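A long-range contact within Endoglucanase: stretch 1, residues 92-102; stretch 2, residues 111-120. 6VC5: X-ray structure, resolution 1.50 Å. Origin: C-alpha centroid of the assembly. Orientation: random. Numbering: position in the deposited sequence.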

# COMPACT_ATOMS: atom_id res chain seq x y z
N GLY A 92 2.07 4.31 4.14
CA GLY A 92 3.04 5.31 3.73
C GLY A 92 4.40 5.09 4.35
O GLY A 92 5.43 5.12 3.66
N ASP A 93 4.43 4.83 5.66
CA ASP A 93 5.70 4.53 6.34
C ASP A 93 6.42 3.36 5.66
O ASP A 93 7.63 3.42 5.39
CB ASP A 93 5.44 4.21 7.82
CG ASP A 93 4.65 5.30 8.56
OD1 ASP A 93 4.83 6.50 8.27
OD2 ASP A 93 3.86 4.95 9.46
N LEU A 94 5.68 2.28 5.36
CA LEU A 94 6.30 1.07 4.80
C LEU A 94 6.73 1.26 3.35
O LEU A 94 7.73 0.67 2.92
CB LEU A 94 5.32 -0.10 4.91
CG LEU A 94 5.15 -0.66 6.31
CD1 LEU A 94 4.04 -1.69 6.31
CD2 LEU A 94 6.44 -1.25 6.88
N LEU A 95 5.99 2.07 2.58
CA LEU A 95 6.38 2.35 1.19
C LEU A 95 7.66 3.18 1.13
O LEU A 95 8.55 2.90 0.32
CB LEU A 95 5.24 3.07 0.47
CG LEU A 95 4.04 2.18 0.12
CD1 LEU A 95 2.85 3.10 -0.13
CD2 LEU A 95 4.33 1.31 -1.10
N ILE A 96 7.74 4.22 1.98
CA ILE A 96 8.95 5.04 2.05
C ILE A 96 10.15 4.19 2.46
O ILE A 96 11.23 4.28 1.86
CB ILE A 96 8.70 6.22 3.01
CG1 ILE A 96 7.69 7.20 2.40
CG2 ILE A 96 10.01 6.92 3.33
CD1 ILE A 96 7.18 8.26 3.38
N ALA A 97 9.98 3.33 3.47
CA ALA A 97 11.08 2.48 3.92
C ALA A 97 11.54 1.53 2.82
O ALA A 97 12.74 1.36 2.60
CB ALA A 97 10.67 1.70 5.16
N LEU A 98 10.60 0.89 2.11
CA LEU A 98 10.98 0.00 1.01
C LEU A 98 11.75 0.76 -0.07
O LEU A 98 12.77 0.27 -0.56
CB LEU A 98 9.75 -0.68 0.42
CG LEU A 98 10.01 -1.58 -0.79
CD1 LEU A 98 10.92 -2.73 -0.43
CD2 LEU A 98 8.67 -2.11 -1.27
N ALA A 99 11.28 1.96 -0.41
CA ALA A 99 11.96 2.75 -1.44
C ALA A 99 13.38 3.12 -1.02
O ALA A 99 14.31 3.09 -1.83
CB ALA A 99 11.15 4.02 -1.71
N LEU A 100 13.56 3.50 0.26
CA LEU A 100 14.90 3.79 0.77
C LEU A 100 15.81 2.57 0.73
O LEU A 100 17.00 2.68 0.42
CB LEU A 100 14.82 4.35 2.19
CG LEU A 100 14.37 5.81 2.22
CD1 LEU A 100 13.81 6.17 3.57
CD2 LEU A 100 15.53 6.73 1.86
N ALA A 101 15.26 1.40 1.07
CA ALA A 101 16.04 0.17 0.97
C ALA A 101 16.48 -0.09 -0.46
O ALA A 101 17.64 -0.41 -0.72
CB ALA A 101 15.22 -1.01 1.50
N TRP A 102 15.56 0.05 -1.42
CA TRP A 102 15.92 -0.16 -2.81
C TRP A 102 16.95 0.86 -3.29
O TRP A 102 17.92 0.51 -3.97
CB TRP A 102 14.68 -0.07 -3.68
CG TRP A 102 13.81 -1.25 -3.62
CD1 TRP A 102 13.99 -2.38 -2.88
CD2 TRP A 102 12.63 -1.45 -4.39
NE1 TRP A 102 12.97 -3.27 -3.13
CE2 TRP A 102 12.12 -2.72 -4.05
CE3 TRP A 102 11.94 -0.67 -5.33
CZ2 TRP A 102 10.95 -3.24 -4.63
CZ3 TRP A 102 10.77 -1.18 -5.89
CH2 TRP A 102 10.30 -2.45 -5.54
N ASP A 111 23.52 5.53 3.90
CA ASP A 111 22.62 6.40 4.65
C ASP A 111 21.16 6.09 4.34
O ASP A 111 20.30 6.19 5.23
CB ASP A 111 22.96 7.87 4.37
CG ASP A 111 22.91 8.21 2.90
OD1 ASP A 111 23.63 7.57 2.11
OD2 ASP A 111 22.13 9.12 2.53
N TYR A 112 20.84 5.73 3.08
CA TYR A 112 19.47 5.38 2.76
C TYR A 112 19.07 4.07 3.44
O TYR A 112 17.92 3.93 3.88
CB TYR A 112 19.29 5.27 1.24
CG TYR A 112 19.32 6.58 0.45
CD1 TYR A 112 19.10 7.80 1.07
CD2 TYR A 112 19.57 6.57 -0.92
CE1 TYR A 112 19.12 8.99 0.33
CE2 TYR A 112 19.59 7.74 -1.66
CZ TYR A 112 19.37 8.95 -1.02
OH TYR A 112 19.38 10.12 -1.76
N ILE A 113 20.01 3.13 3.56
CA ILE A 113 19.71 1.89 4.28
C ILE A 113 19.45 2.19 5.75
O ILE A 113 18.51 1.65 6.34
CB ILE A 113 20.86 0.88 4.10
CG1 ILE A 113 21.07 0.59 2.61
CG2 ILE A 113 20.58 -0.39 4.89
CD1 ILE A 113 19.88 -0.06 1.95
N GLN A 114 20.26 3.05 6.37
CA GLN A 114 20.02 3.42 7.76
C GLN A 114 18.66 4.10 7.92
O GLN A 114 17.95 3.86 8.89
CB GLN A 114 21.11 4.34 8.29
CG GLN A 114 20.97 4.54 9.80
CD GLN A 114 20.87 3.22 10.55
OE1 GLN A 114 21.75 2.36 10.45
NE2 GLN A 114 19.79 3.05 11.31
N ASP A 115 18.32 4.99 6.98
CA ASP A 115 17.01 5.65 7.03
C ASP A 115 15.89 4.62 7.01
O ASP A 115 14.91 4.73 7.78
CB ASP A 115 16.85 6.60 5.83
CG ASP A 115 17.79 7.79 5.87
OD1 ASP A 115 18.19 8.21 6.97
OD2 ASP A 115 18.11 8.33 4.77
N ALA A 116 16.00 3.61 6.14
CA ALA A 116 14.98 2.57 6.06
C ALA A 116 14.89 1.79 7.36
O ALA A 116 13.79 1.55 7.88
CB ALA A 116 15.28 1.64 4.88
N MET A 117 16.05 1.43 7.93
CA MET A 117 16.07 0.66 9.17
C MET A 117 15.48 1.45 10.33
O MET A 117 14.79 0.87 11.19
CB MET A 117 17.49 0.18 9.46
CG MET A 117 17.95 -0.85 8.46
SD MET A 117 19.50 -1.69 8.83
CE MET A 117 20.60 -0.31 8.79
N ASN A 118 15.70 2.76 10.37
CA ASN A 118 15.08 3.58 11.41
C ASN A 118 13.56 3.56 11.31
O ASN A 118 12.87 3.42 12.32
CB ASN A 118 15.58 5.02 11.32
CG ASN A 118 17.02 5.15 11.78
OD1 ASN A 118 17.55 4.27 12.46
ND2 ASN A 118 17.67 6.25 11.41
N ILE A 119 13.01 3.67 10.09
CA ILE A 119 11.56 3.60 9.91
C ILE A 119 11.04 2.22 10.32
O ILE A 119 10.04 2.11 11.04
CB ILE A 119 11.17 3.93 8.46
CG1 ILE A 119 11.62 5.34 8.09
CG2 ILE A 119 9.66 3.77 8.26
CD1 ILE A 119 11.69 5.59 6.59
N TYR A 120 11.68 1.16 9.81
CA TYR A 120 11.20 -0.19 10.11
C TYR A 120 11.22 -0.44 11.61
O TYR A 120 10.28 -1.04 12.16
CB TYR A 120 12.06 -1.23 9.40
CG TYR A 120 11.78 -1.40 7.92
CD1 TYR A 120 10.49 -1.56 7.43
CD2 TYR A 120 12.84 -1.45 7.01
CE1 TYR A 120 10.24 -1.73 6.07
CE2 TYR A 120 12.61 -1.63 5.65
CZ TYR A 120 11.32 -1.77 5.18
OH TYR A 120 11.09 -1.95 3.84

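This is a close, antiparallel helix-to-helix contact held together by apolar packing, with no hydrogen bond between the two stretches. The N-to-C directions differ by 155°, and the axes approach to 7.7 Å. The backbones come nearest at two alanines. Ala 97 CA and Ala 116 CA lie 4.4 Å apart, and Ala 116 CB rests 3.4 Å from Ala 97 O. That carbonyl oxygen already accepts the helical hydrogen bond from Ala 101 N.

Two larger side chains interlock beside the alanines. Leu 100 is a knob in a hole formed by Tyr 112, Asp 115, Ala 116 and Ile 119. Ile 119 returns the fit, sitting among Asp 93, Ile 96, Ala 97 and Leu 100. The two knobs touch each other, Leu 100 CD1 to Ile 119 CD1, at 3.7 Å.

Tyr 120 adds an aromatic contact. Ala 97 CB lies over one ring face, 3.7 Å from the centroid of the Tyr 120 ring, a CH-pi arrangement. Leu 94 CD2 meets the ring edge, 3.9 Å from Tyr 120 CE1. Tyr 120 OH comes within 3.4 Å of Leu 98 N, but the angle is poor for a hydrogen bond. The hydroxyl is hydrogen-bonded elsewhere in the structure.

Near Ala 101, Ile 113 points its CA-to-CB bond away, yet Ile 113 CD1 reaches back to 3.5 Å from Ala 101 O.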